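PDB 3LDU: putative methylase from Clostridium difficile, which probably methylates guanine bases of ribosomal RNA, and is seen here with GTP bound in its methyltransferase domain. Local coordinates for residues 307-312 and 340-345; 348-353 and 371-376; 177-182 and 207-212; 15-20 and 361-366. One frame throughout, in Å; residues are numbered along the deposited sequence.

Contact 1 (307-312 and 340-345). With GTP (guanosine-5'-triphosphate), chain B.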
# COMPACT_ATOMS: atom_id res chain seq x y z
N THR A 307 13.86 -4.89 -9.03
CA THR A 307 14.61 -5.34 -7.87
C THR A 307 14.93 -4.23 -6.86
O THR A 307 14.95 -3.04 -7.20
CB THR A 307 15.94 -6.02 -8.32
OG1 THR A 307 16.53 -6.70 -7.21
CG2 THR A 307 16.92 -4.98 -8.89
N ASN A 308 15.20 -4.66 -5.63
CA ASN A 308 15.45 -3.79 -4.49
C ASN A 308 16.81 -4.19 -3.88
O ASN A 308 16.87 -5.03 -2.98
CB ASN A 308 14.26 -3.98 -3.51
CG ASN A 308 14.43 -3.28 -2.18
OD1 ASN A 308 14.14 -3.85 -1.12
ND2 ASN A 308 14.84 -2.03 -2.21
N PRO A 309 17.91 -3.65 -4.43
CA PRO A 309 19.25 -4.06 -3.96
C PRO A 309 19.56 -3.47 -2.59
O PRO A 309 18.83 -2.60 -2.13
CB PRO A 309 20.19 -3.43 -5.00
CG PRO A 309 19.42 -2.22 -5.51
CD PRO A 309 17.98 -2.70 -5.56
N PRO A 310 20.65 -3.93 -1.95
CA PRO A 310 21.12 -3.26 -0.73
C PRO A 310 21.35 -1.77 -1.02
O PRO A 310 21.73 -1.44 -2.14
CB PRO A 310 22.47 -3.94 -0.46
CG PRO A 310 22.44 -5.22 -1.24
CD PRO A 310 21.57 -4.98 -2.42
N TYR A 311 21.11 -0.90 -0.05
CA TYR A 311 21.22 0.55 -0.25
C TYR A 311 22.59 1.13 0.11
O TYR A 311 22.92 2.25 -0.29
CB TYR A 311 20.18 1.30 0.58
CG TYR A 311 18.73 0.97 0.28
CD1 TYR A 311 17.71 1.39 1.14
CD2 TYR A 311 18.38 0.27 -0.87
CE1 TYR A 311 16.37 1.11 0.86
CE2 TYR A 311 17.03 -0.01 -1.16
CZ TYR A 311 16.04 0.40 -0.28
OH TYR A 311 14.72 0.11 -0.57
N GLY A 312 23.35 0.39 0.90
CA GLY A 312 24.66 0.83 1.35
C GLY A 312 24.61 2.07 2.22
O GLY A 312 25.46 2.95 2.11
N TYR A 340 15.15 -2.89 -17.10
CA TYR A 340 15.42 -3.14 -15.68
C TYR A 340 15.08 -1.93 -14.83
O TYR A 340 15.19 -0.79 -15.28
CB TYR A 340 16.87 -3.62 -15.45
CG TYR A 340 17.89 -3.12 -16.47
CD1 TYR A 340 18.60 -1.95 -16.25
CD2 TYR A 340 18.17 -3.85 -17.61
CE1 TYR A 340 19.54 -1.49 -17.16
CE2 TYR A 340 19.12 -3.40 -18.54
CZ TYR A 340 19.80 -2.21 -18.30
OH TYR A 340 20.75 -1.73 -19.19
N TYR A 341 14.65 -2.19 -13.60
CA TYR A 341 14.13 -1.16 -12.71
C TYR A 341 14.68 -1.46 -11.32
O TYR A 341 14.57 -2.58 -10.84
CB TYR A 341 12.60 -1.22 -12.69
CG TYR A 341 11.98 -1.05 -14.07
CD1 TYR A 341 11.55 0.20 -14.51
CD2 TYR A 341 11.86 -2.13 -14.95
CE1 TYR A 341 10.99 0.37 -15.77
CE2 TYR A 341 11.31 -1.97 -16.22
CZ TYR A 341 10.87 -0.72 -16.62
OH TYR A 341 10.33 -0.53 -17.88
N LEU A 342 15.30 -0.47 -10.69
CA LEU A 342 15.95 -0.70 -9.41
C LEU A 342 15.58 0.40 -8.44
O LEU A 342 15.62 1.59 -8.80
CB LEU A 342 17.47 -0.70 -9.58
CG LEU A 342 18.07 -1.82 -10.44
CD1 LEU A 342 18.21 -1.33 -11.87
CD2 LEU A 342 19.42 -2.28 -9.91
N ILE A 343 15.23 0.02 -7.22
CA ILE A 343 14.94 1.01 -6.19
C ILE A 343 16.07 1.05 -5.16
O ILE A 343 16.52 0.01 -4.67
CB ILE A 343 13.57 0.73 -5.50
CG1 ILE A 343 13.33 1.76 -4.40
CG2 ILE A 343 13.49 -0.71 -4.97
CD1 ILE A 343 11.86 1.84 -3.92
N THR A 344 16.58 2.24 -4.89
CA THR A 344 17.63 2.39 -3.89
C THR A 344 17.67 3.80 -3.35
O THR A 344 17.29 4.74 -4.05
CB THR A 344 19.03 1.99 -4.43
OG1 THR A 344 20.00 2.20 -3.39
CG2 THR A 344 19.41 2.83 -5.64
N SER A 345 18.16 3.95 -2.13
CA SER A 345 18.31 5.27 -1.53
C SER A 345 19.69 5.85 -1.82
O SER A 345 19.99 6.99 -1.44
CB SER A 345 18.09 5.22 -0.02
OG SER A 345 19.09 4.44 0.61
PG GTP B . 12.15 -7.95 -0.21
O1G GTP B . 11.96 -8.51 -1.60
O2G GTP B . 10.93 -7.13 0.14
O3G GTP B . 12.27 -9.05 0.82
O3B GTP B . 13.48 -7.03 -0.21
PB GTP B . 14.82 -7.53 0.54
O1B GTP B . 14.87 -6.86 1.89
O2B GTP B . 14.80 -9.03 0.73
O3A GTP B . 16.12 -7.09 -0.30
PA GTP B . 17.33 -6.44 0.57
O1A GTP B . 17.56 -7.31 1.79
O2A GTP B . 17.00 -5.03 0.99
O5' GTP B . 18.67 -6.50 -0.31
C5' GTP B . 18.58 -7.18 -1.53
C4' GTP B . 18.94 -8.64 -1.28
O4' GTP B . 20.00 -8.91 -2.14
C3' GTP B . 19.43 -9.01 0.12
O3' GTP B . 18.57 -10.02 0.62
C2' GTP B . 20.83 -9.60 -0.06
O2' GTP B . 20.99 -10.85 0.57
C1' GTP B . 20.86 -9.85 -1.55
N9 GTP B . 22.17 -9.68 -2.20
C8 GTP B . 23.26 -8.91 -1.89
N7 GTP B . 24.20 -9.12 -2.84
C5 GTP B . 23.72 -10.02 -3.75
C6 GTP B . 24.24 -10.58 -4.90
O6 GTP B . 25.38 -10.29 -5.30
N1 GTP B . 23.46 -11.47 -5.61
C2 GTP B . 22.19 -11.80 -5.18
N2 GTP B . 21.48 -12.65 -5.90
N3 GTP B . 21.65 -11.25 -4.02
C4 GTP B . 22.43 -10.37 -3.34
O HOH W 1 22.16 4.73 0.53
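The end of strand 304-307 is held against strand 339-344 in parallel pairing, with T307 opposite L342, and this is the hydrogen-bonded, tightly packed part. T307 N donates to Y341 O at 3.0 Å, and I343 N donates to T307 O at 3.1 Å, both nearly along the carbonyl axis. L342 CA adds a CA-H...O contact to T307 O at 3.4 Å. On the sheet face that carries T307 and L342 the two side chains run side by side, and T307 CG2 rests on L342 CG at 3.7 Å. T307 OG1, anti to its own N (chi1 -168°), turns instead to D201.

Beyond T307 the chain leaves the strand. P309 CD still sits 3.2 Å from I343 O, a buried carbonyl with no hydrogen-bond partner in the model. The Y311 ring then slides back along T344, with S345 N above one face near the rim. This end is partly exposed, and a water bridges it by donating to Y311 O (2.7 Å) and to S345 OG, whose stronger partner is E313. Toward the ligand, N308 O lies 3.1 Å from GTP C5'. The N-P-P-Y sequence after a central parallel strand is the motif IV signature of Rossmann-like amino-group methyltransferases.

Contact 2 (348-353 and 371-376)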
# COMPACT_ATOMS: atom_id res chain seq x y z
N ASP A 348 23.78 8.56 -5.75
CA ASP A 348 24.60 8.54 -6.95
C ASP A 348 24.59 7.17 -7.64
O ASP A 348 25.61 6.74 -8.19
CB ASP A 348 26.04 8.92 -6.59
CG ASP A 348 26.79 9.51 -7.76
OD1 ASP A 348 26.15 10.18 -8.60
OD2 ASP A 348 28.02 9.32 -7.83
N PHE A 349 23.44 6.51 -7.62
CA PHE A 349 23.29 5.18 -8.19
C PHE A 349 23.67 5.13 -9.67
O PHE A 349 24.44 4.27 -10.08
CB PHE A 349 21.86 4.65 -8.00
CG PHE A 349 21.59 3.40 -8.78
CD1 PHE A 349 22.02 2.17 -8.31
CD2 PHE A 349 20.95 3.47 -10.00
CE1 PHE A 349 21.79 1.01 -9.04
CE2 PHE A 349 20.72 2.32 -10.74
CZ PHE A 349 21.14 1.09 -10.26
N GLU A 350 23.14 6.06 -10.46
CA GLU A 350 23.35 6.03 -11.90
C GLU A 350 24.83 6.07 -12.24
O GLU A 350 25.28 5.39 -13.17
CB GLU A 350 22.62 7.19 -12.58
CG GLU A 350 21.10 7.01 -12.56
CD GLU A 350 20.37 8.30 -12.87
OE1 GLU A 350 20.42 9.21 -12.02
OE2 GLU A 350 19.76 8.39 -13.96
N TYR A 351 25.60 6.84 -11.47
CA TYR A 351 27.03 6.92 -11.71
C TYR A 351 27.75 5.58 -11.51
O TYR A 351 28.57 5.17 -12.34
CB TYR A 351 27.66 8.02 -10.85
CG TYR A 351 29.15 8.13 -11.06
CD1 TYR A 351 29.66 8.75 -12.19
CD2 TYR A 351 30.05 7.60 -10.14
CE1 TYR A 351 31.03 8.85 -12.39
CE2 TYR A 351 31.41 7.69 -10.33
CZ TYR A 351 31.90 8.32 -11.46
OH TYR A 351 33.26 8.41 -11.66
N GLU A 352 27.43 4.88 -10.43
CA GLU A 352 28.11 3.61 -10.15
C GLU A 352 27.58 2.48 -11.04
O GLU A 352 28.34 1.60 -11.49
CB GLU A 352 27.98 3.24 -8.68
CG GLU A 352 28.46 4.33 -7.73
CD GLU A 352 29.96 4.56 -7.80
OE1 GLU A 352 30.67 3.73 -8.42
OE2 GLU A 352 30.43 5.57 -7.24
N PHE A 353 26.27 2.52 -11.31
CA PHE A 353 25.62 1.56 -12.20
C PHE A 353 26.11 1.69 -13.65
O PHE A 353 26.11 0.71 -14.39
CB PHE A 353 24.10 1.76 -12.13
CG PHE A 353 23.32 0.73 -12.89
CD1 PHE A 353 23.22 -0.57 -12.41
CD2 PHE A 353 22.65 1.07 -14.05
CE1 PHE A 353 22.48 -1.52 -13.09
CE2 PHE A 353 21.91 0.13 -14.74
CZ PHE A 353 21.82 -1.18 -14.25
N ASN A 371 14.82 6.21 -4.45
CA ASN A 371 14.47 6.55 -5.83
C ASN A 371 14.28 5.28 -6.65
O ASN A 371 14.97 4.30 -6.42
CB ASN A 371 15.54 7.41 -6.48
CG ASN A 371 15.59 8.81 -5.91
OD1 ASN A 371 14.70 9.63 -6.18
ND2 ASN A 371 16.62 9.10 -5.13
N PHE A 372 13.34 5.31 -7.58
CA PHE A 372 13.12 4.17 -8.47
C PHE A 372 13.71 4.57 -9.82
O PHE A 372 13.20 5.48 -10.47
CB PHE A 372 11.61 3.93 -8.60
CG PHE A 372 11.24 2.65 -9.31
CD1 PHE A 372 11.90 1.46 -9.03
CD2 PHE A 372 10.22 2.64 -10.24
CE1 PHE A 372 11.53 0.27 -9.67
CE2 PHE A 372 9.85 1.47 -10.89
CZ PHE A 372 10.50 0.29 -10.60
N PHE A 373 14.80 3.91 -10.20
CA PHE A 373 15.50 4.18 -11.46
C PHE A 373 15.00 3.24 -12.56
O PHE A 373 15.12 2.03 -12.43
CB PHE A 373 16.98 3.98 -11.26
CG PHE A 373 17.59 4.92 -10.27
CD1 PHE A 373 18.06 6.16 -10.67
CD2 PHE A 373 17.71 4.56 -8.94
CE1 PHE A 373 18.64 7.04 -9.76
CE2 PHE A 373 18.29 5.42 -8.02
CZ PHE A 373 18.75 6.66 -8.43
N GLN A 374 14.48 3.80 -13.64
CA GLN A 374 13.78 3.01 -14.64
C GLN A 374 14.60 2.97 -15.92
O GLN A 374 14.99 4.01 -16.44
CB GLN A 374 12.42 3.65 -14.93
CG GLN A 374 11.58 3.76 -13.67
CD GLN A 374 10.27 4.49 -13.86
OE1 GLN A 374 9.71 5.02 -12.90
NE2 GLN A 374 9.77 4.53 -15.09
N TYR A 375 14.84 1.76 -16.43
CA TYR A 375 15.65 1.56 -17.63
C TYR A 375 14.92 0.67 -18.64
O TYR A 375 15.30 -0.49 -18.82
CB TYR A 375 16.97 0.90 -17.29
CG TYR A 375 17.88 1.69 -16.38
CD1 TYR A 375 18.88 2.51 -16.91
CD2 TYR A 375 17.77 1.61 -15.00
CE1 TYR A 375 19.74 3.22 -16.09
CE2 TYR A 375 18.61 2.33 -14.16
CZ TYR A 375 19.59 3.14 -14.71
OH TYR A 375 20.44 3.85 -13.89
N PRO A 376 13.88 1.20 -19.29
CA PRO A 376 13.21 0.43 -20.34
C PRO A 376 14.18 0.14 -21.47
O PRO A 376 15.06 0.97 -21.74
CB PRO A 376 12.09 1.37 -20.83
CG PRO A 376 12.50 2.74 -20.35
CD PRO A 376 13.21 2.49 -19.05
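Aromatic contacts dominate where the short helix 349-353 lies over strand 371-375, the segment axes 11.1 Å apart at closest and crossing at -44°. F349 and F353, one helical turn apart, both hold CG anti to the backbone N and point toward the strand. F373 and Y375, two residues apart on one side of the strand, point back. F349 slides past F373 in the opposite direction, so that F349 CD2 sits over one face of the F373 ring, 3.6 Å from F373 CD2; the planes are 34° apart. F353 and Y375 approach tip to tip, with F353 CE2 over one face of the Y375 ring and centroids 5.0 Å apart.

The polar side chains E350 and Y375 also touch these rings. Y375 OH lies at the edge of the F349 ring, 3.5 Å from F349 CE2, while its hydrogen-bond partner is Q355 O beyond the helix. E350 crosses F373 obliquely: its CG packs on the ring, and OE1 comes to the ring edge, 3.6 Å from F373 CE1. The other carboxylate oxygen, OE2, accepts from A357 N.

R333 reaches F353 from helix 315-333, as a cation-pi partner of its ring and a donor to its carbonyl. Shape and apolar surface therefore join helix to strand, since the two segments share no hydrogen bond, and E350 OE2 and Y375 OH find their partners outside them.

Contact 3 (177-182 and 207-212). With GTP (guanosine-5'-triphosphate), chain B.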
# COMPACT_ATOMS: atom_id res chain seq x y z
N ALA A 177 15.00 -6.95 6.06
CA ALA A 177 14.28 -5.69 5.90
C ALA A 177 13.50 -5.67 4.59
O ALA A 177 13.96 -5.13 3.58
CB ALA A 177 15.25 -4.52 5.96
N PRO A 178 12.30 -6.25 4.60
CA PRO A 178 11.54 -6.44 3.37
C PRO A 178 10.96 -5.11 2.91
O PRO A 178 10.58 -4.29 3.75
CB PRO A 178 10.39 -7.37 3.79
CG PRO A 178 10.77 -7.87 5.18
CD PRO A 178 11.55 -6.74 5.77
N ILE A 179 10.92 -4.89 1.60
CA ILE A 179 10.22 -3.74 1.04
C ILE A 179 8.74 -3.84 1.42
O ILE A 179 8.20 -4.93 1.55
CB ILE A 179 10.39 -3.70 -0.49
CG1 ILE A 179 9.78 -2.43 -1.09
CG2 ILE A 179 9.80 -4.93 -1.17
CD1 ILE A 179 10.16 -2.26 -2.56
N ARG A 180 8.09 -2.70 1.60
CA ARG A 180 6.66 -2.71 1.94
C ARG A 180 5.84 -3.27 0.78
O ARG A 180 6.13 -2.97 -0.38
CB ARG A 180 6.22 -1.28 2.25
CG ARG A 180 4.96 -1.17 3.05
CD ARG A 180 4.75 0.28 3.46
NE ARG A 180 3.68 0.43 4.43
CZ ARG A 180 3.87 0.60 5.74
NH1 ARG A 180 5.11 0.63 6.24
NH2 ARG A 180 2.83 0.74 6.55
N GLU A 181 4.82 -4.08 1.07
CA GLU A 181 4.01 -4.73 0.02
C GLU A 181 3.34 -3.71 -0.93
O GLU A 181 3.23 -3.94 -2.14
CB GLU A 181 2.94 -5.65 0.64
CG GLU A 181 3.49 -6.87 1.37
CD GLU A 181 3.79 -6.62 2.84
OE1 GLU A 181 4.17 -5.48 3.22
OE2 GLU A 181 3.66 -7.58 3.63
N THR A 182 2.84 -2.61 -0.37
CA THR A 182 2.17 -1.59 -1.17
C THR A 182 3.16 -0.90 -2.12
O THR A 182 2.85 -0.65 -3.29
CB THR A 182 1.55 -0.51 -0.29
OG1 THR A 182 2.50 -0.12 0.71
CG2 THR A 182 0.29 -1.07 0.40
N GLY A 207 11.01 -12.15 -1.13
CA GLY A 207 10.21 -12.41 -2.32
C GLY A 207 9.03 -11.50 -2.57
O GLY A 207 8.20 -11.78 -3.43
N THR A 208 8.98 -10.39 -1.84
CA THR A 208 7.81 -9.50 -1.85
C THR A 208 7.47 -8.97 -3.24
O THR A 208 6.31 -8.97 -3.65
CB THR A 208 8.06 -8.31 -0.92
OG1 THR A 208 8.31 -8.79 0.40
CG2 THR A 208 6.84 -7.39 -0.88
N ILE A 209 8.49 -8.50 -3.96
CA ILE A 209 8.25 -7.94 -5.28
C ILE A 209 7.62 -8.98 -6.20
O ILE A 209 6.67 -8.68 -6.91
CB ILE A 209 9.55 -7.37 -5.88
CG1 ILE A 209 9.91 -6.08 -5.13
CG2 ILE A 209 9.39 -7.08 -7.38
CD1 ILE A 209 11.23 -5.46 -5.57
N LEU A 210 8.16 -10.20 -6.19
CA LEU A 210 7.64 -11.25 -7.05
C LEU A 210 6.27 -11.76 -6.63
O LEU A 210 5.42 -12.04 -7.47
CB LEU A 210 8.62 -12.42 -7.13
CG LEU A 210 9.93 -12.03 -7.79
CD1 LEU A 210 10.95 -13.18 -7.66
CD2 LEU A 210 9.65 -11.67 -9.22
N ILE A 211 6.06 -11.91 -5.33
CA ILE A 211 4.72 -12.26 -4.84
C ILE A 211 3.68 -11.22 -5.29
O ILE A 211 2.62 -11.58 -5.81
CB ILE A 211 4.72 -12.48 -3.31
CG1 ILE A 211 5.58 -13.71 -2.98
CG2 ILE A 211 3.29 -12.67 -2.77
CD1 ILE A 211 5.98 -13.84 -1.52
N GLU A 212 3.99 -9.94 -5.13
CA GLU A 212 3.07 -8.91 -5.61
C GLU A 212 2.84 -8.98 -7.11
O GLU A 212 1.70 -8.82 -7.58
CB GLU A 212 3.49 -7.51 -5.17
CG GLU A 212 3.48 -7.33 -3.67
CD GLU A 212 2.05 -7.26 -3.11
OE1 GLU A 212 1.18 -6.61 -3.72
OE2 GLU A 212 1.82 -7.85 -2.04
PG GTP B . 12.15 -7.95 -0.21
O1G GTP B . 11.96 -8.51 -1.60
O2G GTP B . 10.93 -7.13 0.14
O3G GTP B . 12.27 -9.05 0.82
O3B GTP B . 13.48 -7.03 -0.21
PB GTP B . 14.82 -7.53 0.54
O1B GTP B . 14.87 -6.86 1.89
O2B GTP B . 14.80 -9.03 0.73
O3A GTP B . 16.12 -7.09 -0.30
PA GTP B . 17.33 -6.44 0.57
O1A GTP B . 17.56 -7.31 1.79
O2A GTP B . 17.00 -5.03 0.99
O5' GTP B . 18.67 -6.50 -0.31
C5' GTP B . 18.58 -7.18 -1.53
C4' GTP B . 18.94 -8.64 -1.28
O4' GTP B . 20.00 -8.91 -2.14
C3' GTP B . 19.43 -9.01 0.12
O3' GTP B . 18.57 -10.02 0.62
C2' GTP B . 20.83 -9.60 -0.06
O2' GTP B . 20.99 -10.85 0.57
C1' GTP B . 20.86 -9.85 -1.55
N9 GTP B . 22.17 -9.68 -2.20
C8 GTP B . 23.26 -8.91 -1.89
N7 GTP B . 24.20 -9.12 -2.84
C5 GTP B . 23.72 -10.02 -3.75
C6 GTP B . 24.24 -10.58 -4.90
O6 GTP B . 25.38 -10.29 -5.30
N1 GTP B . 23.46 -11.47 -5.61
C2 GTP B . 22.19 -11.80 -5.18
N2 GTP B . 21.48 -12.65 -5.90
N3 GTP B . 21.65 -11.25 -4.02
C4 GTP B . 22.43 -10.37 -3.34
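A single phosphate oxygen, O2G of GTP, is wedged between the two segments and gripped from both. I179 N donates to it at 2.7 Å along a bent path (136° at the hydrogen), and T208 OG1 donates from the other segment at 3.1 Å. The setting is the nucleotide-binding end of a Rossmann-like methyltransferase domain, where the glycine-rich loop after strand 199-201 leads into helix 208-217. G207 holds the N-cap position, and T208 opens the first turn; the positive end of that helix would be expected to help stabilise the gamma-phosphate.

Around this oxygen the side chains close in. I179 crosses T208 obliquely, its CG2 3.8 Å from T208 CB and also against I209 CG1. T208 turns its two branches to different tasks: OG1, beside its own backbone N (chi1 -59°), faces the phosphate, while CG2, anti to that N, packs 3.7 Å from I179 O and against E181.

One turn further, E181 and E212 meet through their flanks. Both chains bend at chi2, and their carboxylate planes stand 87° apart. Each buried charge has a basic partner elsewhere: R171 pairs with E181, and R168 with E212, which also bonds Y170 OH. The closest atoms of the two acids are E181 CB and E212 OE2, 3.6 Å apart.

Contact 4 (15-20 and 361-366)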
# COMPACT_ATOMS: atom_id res chain seq x y z
N PHE A 15 4.21 8.92 -0.32
CA PHE A 15 4.46 9.96 -1.31
C PHE A 15 5.10 9.34 -2.54
O PHE A 15 6.03 8.55 -2.42
CB PHE A 15 5.34 11.06 -0.73
CG PHE A 15 4.76 11.72 0.48
CD1 PHE A 15 3.46 12.20 0.46
CD2 PHE A 15 5.50 11.87 1.64
CE1 PHE A 15 2.91 12.81 1.58
CE2 PHE A 15 4.96 12.48 2.76
CZ PHE A 15 3.66 12.95 2.73
N GLY A 16 4.58 9.68 -3.72
CA GLY A 16 5.07 9.13 -4.97
C GLY A 16 4.20 7.98 -5.47
O GLY A 16 4.34 7.52 -6.60
N MSE A 17 3.29 7.53 -4.62
CA MSE A 17 2.36 6.45 -4.95
C MSE A 17 0.97 6.92 -5.41
O MSE A 17 0.14 6.10 -5.81
CB MSE A 17 2.18 5.52 -3.74
CG MSE A 17 3.46 4.89 -3.29
SE MSE A 17 3.84 3.35 -4.40
CE MSE A 17 4.50 4.17 -6.08
N GLU A 18 0.74 8.23 -5.37
CA GLU A 18 -0.58 8.80 -5.65
C GLU A 18 -1.11 8.48 -7.05
O GLU A 18 -2.30 8.19 -7.21
CB GLU A 18 -0.58 10.33 -5.46
CG GLU A 18 -0.24 10.78 -4.05
CD GLU A 18 1.25 10.99 -3.83
OE1 GLU A 18 2.07 10.57 -4.69
OE2 GLU A 18 1.61 11.58 -2.80
N LYS A 19 -0.24 8.53 -8.05
CA LYS A 19 -0.66 8.24 -9.42
C LYS A 19 -1.08 6.78 -9.60
O LYS A 19 -2.07 6.49 -10.27
CB LYS A 19 0.47 8.57 -10.41
CG LYS A 19 0.11 9.61 -11.44
CD LYS A 19 -0.12 10.97 -10.81
CE LYS A 19 0.39 12.07 -11.72
NZ LYS A 19 1.85 11.91 -12.00
N MSE A 20 -0.32 5.85 -9.02
CA MSE A 20 -0.65 4.44 -9.11
C MSE A 20 -1.94 4.15 -8.37
O MSE A 20 -2.79 3.43 -8.87
CB MSE A 20 0.45 3.55 -8.54
CG MSE A 20 1.69 3.50 -9.39
SE MSE A 20 2.82 5.05 -9.14
CE MSE A 20 1.88 6.25 -7.99
N ARG A 361 12.16 8.20 -10.14
CA ARG A 361 11.00 8.62 -9.37
C ARG A 361 11.27 8.57 -7.87
O ARG A 361 11.76 7.56 -7.34
CB ARG A 361 9.78 7.77 -9.73
CG ARG A 361 9.37 7.90 -11.19
CD ARG A 361 8.16 7.06 -11.48
NE ARG A 361 7.82 6.99 -12.91
CZ ARG A 361 6.67 7.41 -13.41
NH1 ARG A 361 6.42 7.29 -14.70
NH2 ARG A 361 5.75 7.93 -12.61
N LYS A 362 10.96 9.67 -7.19
CA LYS A 362 11.16 9.73 -5.75
C LYS A 362 10.03 9.00 -5.02
O LYS A 362 8.85 9.30 -5.24
CB LYS A 362 11.25 11.19 -5.28
CG LYS A 362 11.39 11.32 -3.77
CD LYS A 362 11.54 12.78 -3.33
CE LYS A 362 12.79 13.41 -3.91
NZ LYS A 362 13.11 14.72 -3.26
N LEU A 363 10.40 8.06 -4.17
CA LEU A 363 9.45 7.20 -3.47
C LEU A 363 9.88 7.00 -2.02
O LEU A 363 10.91 7.53 -1.60
CB LEU A 363 9.32 5.85 -4.17
CG LEU A 363 8.79 5.85 -5.60
CD1 LEU A 363 8.96 4.48 -6.24
CD2 LEU A 363 7.32 6.25 -5.59
N TYR A 364 9.10 6.24 -1.25
CA TYR A 364 9.38 6.08 0.18
C TYR A 364 9.11 4.70 0.78
O TYR A 364 8.01 4.17 0.68
CB TYR A 364 8.59 7.12 0.99
CG TYR A 364 9.20 8.49 1.00
CD1 TYR A 364 8.41 9.62 0.85
CD2 TYR A 364 10.57 8.66 1.15
CE1 TYR A 364 8.97 10.88 0.86
CE2 TYR A 364 11.14 9.91 1.16
CZ TYR A 364 10.33 11.02 1.02
OH TYR A 364 10.90 12.28 1.03
N ASN A 365 10.14 4.13 1.41
CA ASN A 365 9.94 3.13 2.45
C ASN A 365 9.92 3.89 3.78
O ASN A 365 10.73 3.62 4.67
CB ASN A 365 11.07 2.09 2.48
CG ASN A 365 10.82 0.89 1.57
OD1 ASN A 365 10.03 -0.02 1.88
ND2 ASN A 365 11.54 0.85 0.45
N GLY A 366 9.03 4.87 3.89
CA GLY A 366 8.91 5.69 5.09
C GLY A 366 10.22 6.32 5.54
O GLY A 366 10.64 7.36 5.02
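Backbone and side chain meet most closely at L363, whose CD2 methyl fits against G16 O at 3.4 Å and the CE methyl of selenomethionine M17 at 3.5 Å. The contact joins two domains: 15-20 leads into the first helix of the ferredoxin-like domain, and 361-366 lies on the edge strand 359-365 of the methyltransferase sheet. M17 crosses L363 at about a right angle, its chain bent at chi2 (-82°) and chi3 so that CE turns in toward the strand. At the more open end F15 and Y364 meet obliquely, edge to edge, with F15 CD2 3.7 Å from Y364 CE1; Y364 is poorly ordered, so this pair is less sharply defined.

G16 lets the chains come close, its CA 5.0 Å from that of L363. It has no side chain to meet K362 O and L363 CD2, and its positive phi (99°) is readily adopted by glycine. Further out, L363 rests on F372 of the next strand and on L187 of helix 181-189, and M17 touches L183 of the same helix. The E18 carboxylate folds back: OE2 accepts from G38 N, and OE1 takes the G16 N-H at 2.8 Å from above the carboxylate plane.

Overall arrangement
Contacts 1, 2 and 4 all reach one sheet, whose strands 304-307, 339-344, 368-375 and 359-365 lie side by side. Contacts 1 and 2 are coupled most tightly, centres about 8 Å apart, through the neighbouring strands: L342 O and F373 N, 2.8 Å apart, probably form a hydrogen bond. Contact 2 passes to contact 4 in the same way, with F372 N 2.8 Å from R361 O. GTP links contacts 1 and 3, whose centres lie about 13 Å apart; N308 CB lies 4.0 Å from I209 CD1. Contact 4 is more distant, the side chain of L363 about 13 Å from GTP, yet N365 OD1 lies 3.8 Å from I179 CA.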